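Local coordinates for protein beta-glucanase (PDB 6EUG) that probably hydrolyses beta-1,3-galactosidic linkages of arabinogalactan, this chain being the family 43 glycoside hydrolase domain of a longer, two-domain enzyme, at residues N262-K270 and G318-P326; Q332-W340 and R349-F357. All coordinates share one frame; numbering follows the deposited sequence.

Contact 1. Residues N262-K270 and G318-P326; sequences NEAPAIFKK and GGQSTYILP. With GIM (glucoimidazole), chain B.
Ser321 and Ala264 make the one direct hydrogen bond between N262-K270 and G318-P326: Ser321 OG donates to Ala264 O over 2.6 Å. The hydroxyl lies 17° from the carbonyl plane, and a chi1 of 55° holds it between its own backbone N and carbonyl carbon, where a short polar side chain can turn toward the opposite strand.

Water does the rest of the polar work. Strands 265-270 and 320-326 run nearly parallel, but their axes stay 5.3 Å from each other, and water molecules fill the role of direct backbone bonds. One donates to Pro265 O (2.8 Å) and Thr322 O, bridging two carbonyl oxygens that, both being acceptors, could not bond each other; a second accepts from Ile267 N and Ile324 N.

Apolar contact centres on Ile324, whose two branches share the work. CG2 comes nearest the Phe268 ring, approaching obliquely to 3.7 Å from CD1 of that ring, while Ile324 CD1 lies between the ring and Ala266 CB, 3.9 Å from the latter. Alanine is small enough at 266 for its methyl to sit over the backbone at Tyr323 N, and beta-branched isoleucine can cover both neighbours at once.

Near the ligand, Ala264 CB rests 3.7 Å from Gln320 NE2. Gln320 is fully extended, and its amide nitrogen donates to O2 of glucoimidazole at 3.2 Å, a bent bond of 139°. Trp340 NE1 holds the amide oxygen and Ser279 OG meets the nitrogen, which fixes the flip of the amide. Asp214 OD2 binds both Ala264 N and the ligand.

Each is an outermost strand of its own sheet, pairing antiparallel onward, 265-270 with 273-279 and 320-327 with 332-339. The contact thus joins the inner strands of two adjacent blades of a five-bladed beta-propeller, with strand 108-117 touching Thr322 and Tyr323.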
loop_
_atom_site.group_PDB
_atom_site.type_symbol
_atom_site.label_atom_id
_atom_site.label_comp_id
_atom_site.label_asym_id
_atom_site.label_seq_id
_atom_site.Cartn_x
_atom_site.Cartn_y
_atom_site.Cartn_z
ATOM N N ASN A 262 2.725 2.477 11.762
ATOM C CA ASN A 262 3.324 2.275 10.445
ATOM C C ASN A 262 2.253 2.368 9.341
ATOM O O ASN A 262 1.167 1.798 9.476
ATOM C CB ASN A 262 4.008 0.898 10.377
ATOM C CG ASN A 262 5.267 0.833 11.229
ATOM O OD1 ASN A 262 6.364 1.354 10.825
ATOM N ND2 ASN A 262 5.144 0.218 12.407
ATOM N N GLU A 263 2.644 3.031 8.248
ATOM C CA GLU A 263 1.741 3.390 7.145
ATOM C C GLU A 263 2.421 3.190 5.787
ATOM O O GLU A 263 3.581 2.803 5.734
ATOM C CB GLU A 263 1.287 4.860 7.308
ATOM C CG GLU A 263 0.881 5.274 8.725
ATOM C CD GLU A 263 -0.234 4.445 9.381
ATOM O OE1 GLU A 263 -1.134 3.905 8.709
ATOM O OE2 GLU A 263 -0.216 4.340 10.623
ATOM N N ALA A 264 1.684 3.382 4.688
ATOM C CA ALA A 264 2.302 3.385 3.353
ATOM C C ALA A 264 3.277 2.213 3.088
ATOM O O ALA A 264 4.401 2.438 2.617
ATOM C CB ALA A 264 2.984 4.709 3.109
ATOM N N PRO A 265 2.833 0.982 3.356
ATOM C CA PRO A 265 3.784 -0.166 3.228
ATOM C C PRO A 265 4.232 -0.464 1.789
ATOM O O PRO A 265 3.396 -0.418 0.841
ATOM C CB PRO A 265 2.971 -1.340 3.791
ATOM C CG PRO A 265 1.572 -0.957 3.504
ATOM C CD PRO A 265 1.522 0.508 3.839
ATOM N N ALA A 266 5.521 -0.788 1.635
ATOM C CA ALA A 266 6.125 -1.253 0.393
ATOM C C ALA A 266 7.032 -2.443 0.761
ATOM O O ALA A 266 7.708 -2.434 1.792
ATOM C CB ALA A 266 6.935 -0.136 -0.271
ATOM N N ILE A 267 6.986 -3.484 -0.051
ATOM C CA ILE A 267 7.591 -4.797 0.291
ATOM C C ILE A 267 8.283 -5.479 -0.879
ATOM O O ILE A 267 7.825 -5.361 -2.011
ATOM C CB ILE A 267 6.543 -5.745 0.920
ATOM C CG1 ILE A 267 7.199 -7.040 1.475
ATOM C CG2 ILE A 267 5.411 -6.062 -0.045
ATOM C CD1 ILE A 267 6.281 -7.823 2.410
ATOM N N PHE A 268 9.377 -6.178 -0.584
ATOM C CA PHE A 268 10.054 -7.077 -1.519
ATOM C C PHE A 268 10.712 -8.246 -0.798
ATOM O O PHE A 268 10.827 -8.249 0.446
ATOM C CB PHE A 268 11.081 -6.340 -2.429
ATOM C CG PHE A 268 12.345 -5.876 -1.740
ATOM C CD1 PHE A 268 12.344 -4.714 -0.972
ATOM C CD2 PHE A 268 13.564 -6.525 -1.961
ATOM C CE1 PHE A 268 13.504 -4.241 -0.373
ATOM C CE2 PHE A 268 14.748 -6.063 -1.344
ATOM C CZ PHE A 268 14.701 -4.912 -0.544
ATOM N N LYS A 269 11.146 -9.241 -1.587
ATOM C CA LYS A 269 11.846 -10.416 -1.070
ATOM C C LYS A 269 13.123 -10.594 -1.875
ATOM O O LYS A 269 13.079 -10.502 -3.114
ATOM C CB LYS A 269 10.964 -11.674 -1.145
ATOM C CG LYS A 269 11.619 -12.951 -0.624
ATOM C CD LYS A 269 10.695 -14.155 -0.764
ATOM C CE LYS A 269 11.251 -15.354 0.009
ATOM N NZ LYS A 269 10.414 -16.576 -0.032
ATOM N N LYS A 270 14.239 -10.833 -1.165
ATOM C CA LYS A 270 15.555 -11.043 -1.786
ATOM C C LYS A 270 16.317 -12.160 -1.092
ATOM O O LYS A 270 16.607 -12.061 0.115
ATOM C CB LYS A 270 16.379 -9.729 -1.764
ATOM C CG LYS A 270 17.791 -9.836 -2.397
ATOM C CD LYS A 270 18.459 -8.463 -2.438
ATOM C CE LYS A 270 19.843 -8.475 -3.072
ATOM N NZ LYS A 270 20.868 -8.903 -2.075
ATOM N N GLY A 318 11.703 14.155 1.426
ATOM C CA GLY A 318 10.444 14.906 1.235
ATOM C C GLY A 318 9.293 14.030 0.715
ATOM O O GLY A 318 8.266 14.547 0.323
ATOM N N GLY A 319 9.503 12.707 0.709
ATOM C CA GLY A 319 8.530 11.744 0.179
ATOM C C GLY A 319 7.874 10.801 1.201
ATOM O O GLY A 319 8.155 10.855 2.425
ATOM N N GLN A 320 7.016 9.925 0.660
ATOM C CA GLN A 320 6.376 8.839 1.400
ATOM C C GLN A 320 6.315 7.605 0.497
ATOM O O GLN A 320 5.828 7.683 -0.651
ATOM C CB GLN A 320 4.965 9.246 1.854
ATOM C CG GLN A 320 4.215 8.222 2.724
ATOM C CD GLN A 320 2.786 8.626 3.069
ATOM O OE1 GLN A 320 2.091 9.285 2.252
ATOM N NE2 GLN A 320 2.283 8.146 4.238
ATOM N N SER A 321 6.839 6.478 0.976
ATOM C CA SER A 321 6.824 5.206 0.263
ATOM C C SER A 321 5.507 4.851 -0.438
ATOM O O SER A 321 4.422 5.077 0.134
ATOM C CB SER A 321 7.230 4.089 1.250
ATOM O OG SER A 321 6.421 4.043 2.454
ATOM N N THR A 322 5.609 4.245 -1.623
ATOM C CA THR A 322 4.429 3.618 -2.291
ATOM C C THR A 322 4.620 2.203 -2.837
ATOM O O THR A 322 3.663 1.443 -2.841
ATOM C CB THR A 322 3.737 4.532 -3.323
ATOM O OG1 THR A 322 2.452 3.988 -3.705
ATOM C CG2 THR A 322 4.595 4.802 -4.555
ATOM N N TYR A 323 5.816 1.857 -3.332
ATOM C CA TYR A 323 6.015 0.554 -3.985
ATOM C C TYR A 323 7.503 0.242 -4.135
ATOM O O TYR A 323 8.329 1.160 -4.248
ATOM C CB TYR A 323 5.338 0.561 -5.416
ATOM C CG TYR A 323 5.179 -0.850 -6.007
ATOM C CD1 TYR A 323 4.208 -1.719 -5.510
ATOM C CD2 TYR A 323 5.980 -1.290 -7.065
ATOM C CE1 TYR A 323 4.086 -3.025 -5.986
ATOM C CE2 TYR A 323 5.861 -2.585 -7.559
ATOM C CZ TYR A 323 4.900 -3.445 -7.030
ATOM O OH TYR A 323 4.776 -4.731 -7.508
ATOM N N ILE A 324 7.828 -1.051 -4.181
ATOM C CA ILE A 324 9.163 -1.498 -4.539
ATOM C C ILE A 324 9.058 -2.405 -5.772
ATOM O O ILE A 324 8.443 -3.489 -5.719
ATOM C CB ILE A 324 9.946 -2.109 -3.343
ATOM C CG1 ILE A 324 10.293 -0.951 -2.348
ATOM C CG2 ILE A 324 11.286 -2.689 -3.843
ATOM C CD1 ILE A 324 10.623 -1.371 -0.954
ATOM N N LEU A 325 9.639 -1.924 -6.887
ATOM C CA LEU A 325 9.615 -2.641 -8.191
ATOM C C LEU A 325 10.825 -3.559 -8.315
ATOM O O LEU A 325 11.963 -3.048 -8.362
ATOM C CB LEU A 325 9.674 -1.644 -9.354
ATOM C CG LEU A 325 9.738 -2.162 -10.799
ATOM C CD1 LEU A 325 8.529 -3.021 -11.160
ATOM C CD2 LEU A 325 9.932 -0.992 -11.747
ATOM N N PRO A 326 10.601 -4.882 -8.435
ATOM C CA PRO A 326 11.731 -5.760 -8.780
ATOM C C PRO A 326 11.999 -5.790 -10.291
ATOM O O PRO A 326 11.043 -5.718 -11.079
ATOM C CB PRO A 326 11.263 -7.150 -8.304
ATOM C CG PRO A 326 9.921 -6.956 -7.654
ATOM C CD PRO A 326 9.372 -5.665 -8.167
HETATM C C1 GIM B . -2.261 9.301 4.667
HETATM C C2 GIM B . -2.135 8.206 3.679
HETATM N N10 GIM B . -2.956 10.440 4.502
HETATM C C3 GIM B . -2.583 8.705 2.293
HETATM C C4 GIM B . -3.903 9.519 2.445
HETATM C C5 GIM B . -3.652 10.810 3.238
HETATM C C6 GIM B . -4.927 11.606 3.511
HETATM C C7 GIM B . -2.076 10.442 6.536
HETATM C C8 GIM B . -2.839 11.169 5.645
HETATM N N1 GIM B . -1.727 9.293 5.914
HETATM O O3 GIM B . -2.823 7.599 1.410
HETATM O O2 GIM B . -0.805 7.634 3.795
HETATM O O4 GIM B . -4.981 8.768 3.059
HETATM O O6 GIM B . -5.765 10.907 4.428
HETATM O O HOH W 1 3.581 -1.082 -1.891
HETATM O O HOH W 2 5.735 -2.924 -2.668
HETATM O O HOH W 3 7.821 -5.989 -4.672
#

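Contact 2. Residues Q332-W340 and R349-F357; sequences QFFFMADMW and RYIWLPVQF
Chi1 sets CG of both Met336 (-64°) and Trp352 beside the backbone N, and with this non-hydrogen-bonded pair already on one face of the sheet, the two side chains run side by side, pointing the same way. A bend at chi3 of 52° then brings the terminal methyl CE of Met336 back over the indole, against NE1 and CZ2. Met336 CG stands above the five-membered ring, 3.8 Å from its centroid and 16° off the normal, a CH-pi contact; SD lies farther out at 4.5 Å, a Met-aromatic contact over the same face. A water in the plane of the indole accepts from Trp352 NE1 and donates to Ala337 O.

Farther along that face, Phe334 CE2 meets Pro354 CB at 4.0 Å. Proline suits a non-hydrogen-bonded pair, since no N-H is needed toward Phe334. Asp338 OD1 approaches the edge of the Tyr350 ring and is held by Gly47 N and by a water that also donates to Arg349 O.

The other face carries Phe335, Ala337, Met339, Ile351 and Leu353. The Met339 and Ile351 side chains cross at about a right angle, with Met339 CE 3.3 Å from Ile351 CG1, tighter than usual carbon contact. Near the far end Phe333 CD1 touches Phe357 CZ at 4.0 Å, with the two side chains nearly perpendicular.

Seven backbone hydrogen bonds join the strands, from Arg349 with Met339 to Val355 N with Phe333 O. This is a twisted antiparallel beta hairpin, the middle two strands of a propeller blade, as in family 43 glycosidases.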
loop_
_atom_site.group_PDB
_atom_site.type_symbol
_atom_site.label_atom_id
_atom_site.label_comp_id
_atom_site.label_asym_id
_atom_site.label_seq_id
_atom_site.Cartn_x
_atom_site.Cartn_y
_atom_site.Cartn_z
ATOM N N GLN A 332 17.770 -6.696 -9.416
ATOM C CA GLN A 332 17.711 -5.335 -8.885
ATOM C C GLN A 332 16.322 -4.985 -8.356
ATOM O O GLN A 332 15.326 -5.677 -8.690
ATOM C CB GLN A 332 18.149 -4.335 -9.952
ATOM C CG GLN A 332 19.643 -4.395 -10.316
ATOM C CD GLN A 332 20.024 -3.535 -11.531
ATOM O OE1 GLN A 332 19.183 -2.837 -12.102
ATOM N NE2 GLN A 332 21.296 -3.598 -11.939
ATOM N N PHE A 333 16.272 -3.887 -7.584
ATOM C CA PHE A 333 15.038 -3.373 -6.956
ATOM C C PHE A 333 15.069 -1.864 -6.938
ATOM O O PHE A 333 16.173 -1.275 -6.775
ATOM C CB PHE A 333 14.884 -3.914 -5.504
ATOM C CG PHE A 333 14.865 -5.407 -5.420
ATOM C CD1 PHE A 333 16.054 -6.143 -5.274
ATOM C CD2 PHE A 333 13.658 -6.100 -5.451
ATOM C CE1 PHE A 333 16.029 -7.526 -5.221
ATOM C CE2 PHE A 333 13.640 -7.495 -5.388
ATOM C CZ PHE A 333 14.826 -8.195 -5.255
ATOM N N PHE A 334 13.902 -1.231 -7.139
ATOM C CA PHE A 334 13.767 0.247 -7.118
ATOM C C PHE A 334 12.658 0.713 -6.205
ATOM O O PHE A 334 11.581 0.126 -6.194
ATOM C CB PHE A 334 13.569 0.788 -8.574
ATOM C CG PHE A 334 14.687 0.359 -9.473
ATOM C CD1 PHE A 334 14.713 -0.943 -9.987
ATOM C CD2 PHE A 334 15.791 1.186 -9.682
ATOM C CE1 PHE A 334 15.806 -1.402 -10.718
ATOM C CE2 PHE A 334 16.877 0.744 -10.448
ATOM C CZ PHE A 334 16.894 -0.561 -10.957
ATOM N N PHE A 335 12.974 1.755 -5.423
ATOM C CA PHE A 335 12.084 2.374 -4.439
ATOM C C PHE A 335 11.263 3.460 -5.127
ATOM O O PHE A 335 11.846 4.338 -5.788
ATOM C CB PHE A 335 12.926 2.961 -3.294
ATOM C CG PHE A 335 12.143 3.738 -2.261
ATOM C CD1 PHE A 335 11.295 3.076 -1.363
ATOM C CD2 PHE A 335 12.320 5.119 -2.123
ATOM C CE1 PHE A 335 10.614 3.764 -0.375
ATOM C CE2 PHE A 335 11.661 5.820 -1.114
ATOM C CZ PHE A 335 10.792 5.142 -0.249
ATOM N N MET A 336 9.940 3.373 -5.008
ATOM C CA MET A 336 8.993 4.371 -5.525
ATOM C C MET A 336 8.295 5.056 -4.353
ATOM O O MET A 336 7.787 4.391 -3.422
ATOM C CB MET A 336 7.938 3.723 -6.443
ATOM C CG MET A 336 8.488 3.093 -7.714
ATOM S SD MET A 336 7.273 2.152 -8.642
ATOM C CE MET A 336 5.926 3.329 -8.793
ATOM N N ALA A 337 8.243 6.389 -4.424
ATOM C CA ALA A 337 7.578 7.201 -3.425
ATOM C C ALA A 337 6.816 8.347 -4.079
ATOM O O ALA A 337 7.107 8.711 -5.226
ATOM C CB ALA A 337 8.587 7.761 -2.418
ATOM N N ASP A 338 5.867 8.914 -3.318
ATOM C CA ASP A 338 5.130 10.150 -3.679
ATOM C C ASP A 338 5.729 11.356 -2.958
ATOM O O ASP A 338 6.164 11.221 -1.789
ATOM C CB ASP A 338 3.658 10.008 -3.305
ATOM C CG ASP A 338 2.983 8.928 -4.103
ATOM O OD1 ASP A 338 2.811 9.109 -5.355
ATOM O OD2 ASP A 338 2.630 7.902 -3.487
ATOM N N MET A 339 5.794 12.514 -3.632
ATOM C CA MET A 339 6.138 13.786 -2.981
ATOM C C MET A 339 4.864 14.658 -2.954
ATOM O O MET A 339 4.540 15.321 -3.948
ATOM C CB MET A 339 7.287 14.438 -3.762
ATOM C CG MET A 339 7.998 15.596 -3.097
ATOM S SD MET A 339 9.309 16.298 -4.140
ATOM C CE MET A 339 10.077 14.845 -4.623
ATOM N N TRP A 340 4.110 14.599 -1.853
ATOM C CA TRP A 340 2.743 15.112 -1.836
ATOM C C TRP A 340 2.720 16.647 -1.758
ATOM O O TRP A 340 3.486 17.239 -0.974
ATOM C CB TRP A 340 1.941 14.559 -0.651
ATOM C CG TRP A 340 1.726 13.067 -0.659
ATOM C CD1 TRP A 340 2.270 12.185 0.199
ATOM C CD2 TRP A 340 0.885 12.317 -1.538
ATOM N NE1 TRP A 340 1.833 10.925 -0.084
ATOM C CE2 TRP A 340 1.019 10.970 -1.182
ATOM C CE3 TRP A 340 0.099 12.656 -2.654
ATOM C CZ2 TRP A 340 0.323 9.965 -1.812
ATOM C CZ3 TRP A 340 -0.613 11.669 -3.288
ATOM C CH2 TRP A 340 -0.467 10.313 -2.899
ATOM N N ARG A 349 4.577 15.048 -6.948
ATOM C CA ARG A 349 5.691 14.533 -7.777
ATOM C C ARG A 349 6.035 13.093 -7.397
ATOM O O ARG A 349 5.433 12.503 -6.475
ATOM C CB ARG A 349 6.925 15.460 -7.660
ATOM C CG ARG A 349 6.583 16.946 -7.773
ATOM C CD ARG A 349 6.088 17.271 -9.168
ATOM N NE ARG A 349 5.654 18.673 -9.315
ATOM C CZ ARG A 349 6.458 19.711 -9.565
ATOM N NH1 ARG A 349 7.777 19.557 -9.687
ATOM N NH2 ARG A 349 5.932 20.928 -9.701
ATOM N N TYR A 350 6.984 12.513 -8.114
ATOM C CA TYR A 350 7.384 11.108 -7.920
ATOM C C TYR A 350 8.875 11.030 -7.586
ATOM O O TYR A 350 9.699 11.732 -8.218
ATOM C CB TYR A 350 7.015 10.300 -9.182
ATOM C CG TYR A 350 5.579 10.506 -9.617
ATOM C CD1 TYR A 350 4.515 10.007 -8.867
ATOM C CD2 TYR A 350 5.276 11.185 -10.797
ATOM C CE1 TYR A 350 3.198 10.209 -9.259
ATOM C CE2 TYR A 350 3.978 11.410 -11.181
ATOM C CZ TYR A 350 2.945 10.897 -10.440
ATOM O OH TYR A 350 1.683 11.133 -10.832
ATOM N N ILE A 351 9.236 10.199 -6.589
ATOM C CA ILE A 351 10.645 9.905 -6.268
ATOM C C ILE A 351 10.906 8.430 -6.562
ATOM O O ILE A 351 10.286 7.572 -5.943
ATOM C CB ILE A 351 11.004 10.186 -4.794
ATOM C CG1 ILE A 351 10.850 11.672 -4.475
ATOM C CG2 ILE A 351 12.392 9.649 -4.429
ATOM C CD1 ILE A 351 10.660 11.940 -2.996
ATOM N N TRP A 352 11.785 8.159 -7.535
ATOM C CA TRP A 352 12.191 6.804 -7.883
ATOM C C TRP A 352 13.718 6.730 -7.750
ATOM O O TRP A 352 14.441 7.552 -8.363
ATOM C CB TRP A 352 11.760 6.418 -9.305
ATOM C CG TRP A 352 10.298 6.217 -9.584
ATOM C CD1 TRP A 352 9.215 6.590 -8.816
ATOM C CD2 TRP A 352 9.746 5.724 -10.811
ATOM N NE1 TRP A 352 8.041 6.278 -9.466
ATOM C CE2 TRP A 352 8.333 5.746 -10.682
ATOM C CE3 TRP A 352 10.303 5.215 -11.983
ATOM C CZ2 TRP A 352 7.468 5.307 -11.702
ATOM C CZ3 TRP A 352 9.430 4.762 -13.001
ATOM C CH2 TRP A 352 8.035 4.821 -12.848
ATOM N N LEU A 353 14.206 5.775 -6.945
ATOM C CA LEU A 353 15.649 5.641 -6.630
ATOM C C LEU A 353 16.023 4.142 -6.557
ATOM O O LEU A 353 15.218 3.321 -6.064
ATOM C CB LEU A 353 16.005 6.324 -5.290
ATOM C CG LEU A 353 15.748 7.853 -5.218
ATOM C CD1 LEU A 353 15.782 8.340 -3.785
ATOM C CD2 LEU A 353 16.754 8.600 -6.074
ATOM N N PRO A 354 17.208 3.760 -7.040
ATOM C CA PRO A 354 17.669 2.359 -6.851
ATOM C C PRO A 354 17.813 1.989 -5.364
ATOM O O PRO A 354 18.223 2.827 -4.539
ATOM C CB PRO A 354 19.074 2.353 -7.525
ATOM C CG PRO A 354 19.080 3.544 -8.390
ATOM C CD PRO A 354 18.253 4.579 -7.702
ATOM N N VAL A 355 17.460 0.753 -5.039
ATOM C CA VAL A 355 17.837 0.163 -3.757
ATOM C C VAL A 355 19.257 -0.427 -3.855
ATOM O O VAL A 355 19.549 -1.264 -4.720
ATOM C CB VAL A 355 16.832 -0.940 -3.331
ATOM C CG1 VAL A 355 17.162 -1.458 -1.934
ATOM C CG2 VAL A 355 15.401 -0.400 -3.352
ATOM N N GLN A 356 20.116 0.009 -2.935
ATOM C CA GLN A 356 21.470 -0.496 -2.794
ATOM C C GLN A 356 21.532 -1.428 -1.580
ATOM O O GLN A 356 20.601 -1.456 -0.772
ATOM C CB GLN A 356 22.447 0.694 -2.703
ATOM C CG GLN A 356 22.477 1.504 -4.015
ATOM C CD GLN A 356 23.392 2.712 -3.994
ATOM O OE1 GLN A 356 24.574 2.603 -3.686
ATOM N NE2 GLN A 356 22.847 3.883 -4.346
ATOM N N PHE A 357 22.582 -2.254 -1.495
ATOM C CA PHE A 357 22.729 -3.202 -0.383
ATOM C C PHE A 357 24.112 -3.116 0.250
ATOM O O PHE A 357 25.107 -3.003 -0.466
ATOM C CB PHE A 357 22.428 -4.626 -0.867
ATOM C CG PHE A 357 21.013 -4.794 -1.329
ATOM C CD1 PHE A 357 20.657 -4.451 -2.626
ATOM C CD2 PHE A 357 20.031 -5.256 -0.468
ATOM C CE1 PHE A 357 19.358 -4.556 -3.037
ATOM C CE2 PHE A 357 18.727 -5.382 -0.885
ATOM C CZ PHE A 357 18.387 -5.020 -2.166
HETATM O O HOH W 4 18.906 -3.120 -6.651
HETATM O O HOH W 5 5.936 6.844 -7.466
HETATM O O HOH W 6 2.740 11.724 -6.143
#

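Strand 320-327 joins the two contacts, whose centres are about 8 Å apart: contact 1 uses its side toward the neighbouring blade, and its other edge pairs with strand 332-339 of contact 2. A classic beta bulge marks the seam, Thr322 and Tyr323 both facing Met336; Thr322 N lies 2.8 Å from Met336 O, and Tyr323 O is 2.8 Å from Met336 N. At the end remote from the ligand, Lys270 forms a cation-pi contact with Phe357, its CD 3.5 Å from CZ of the ring. At the pocket end, contact 1 touches glucoimidazole directly through Gln320, while contact 2 stands behind it: Trp340 orients Gln320, and the Asp338 side chain stays about 7 Å from the ligand.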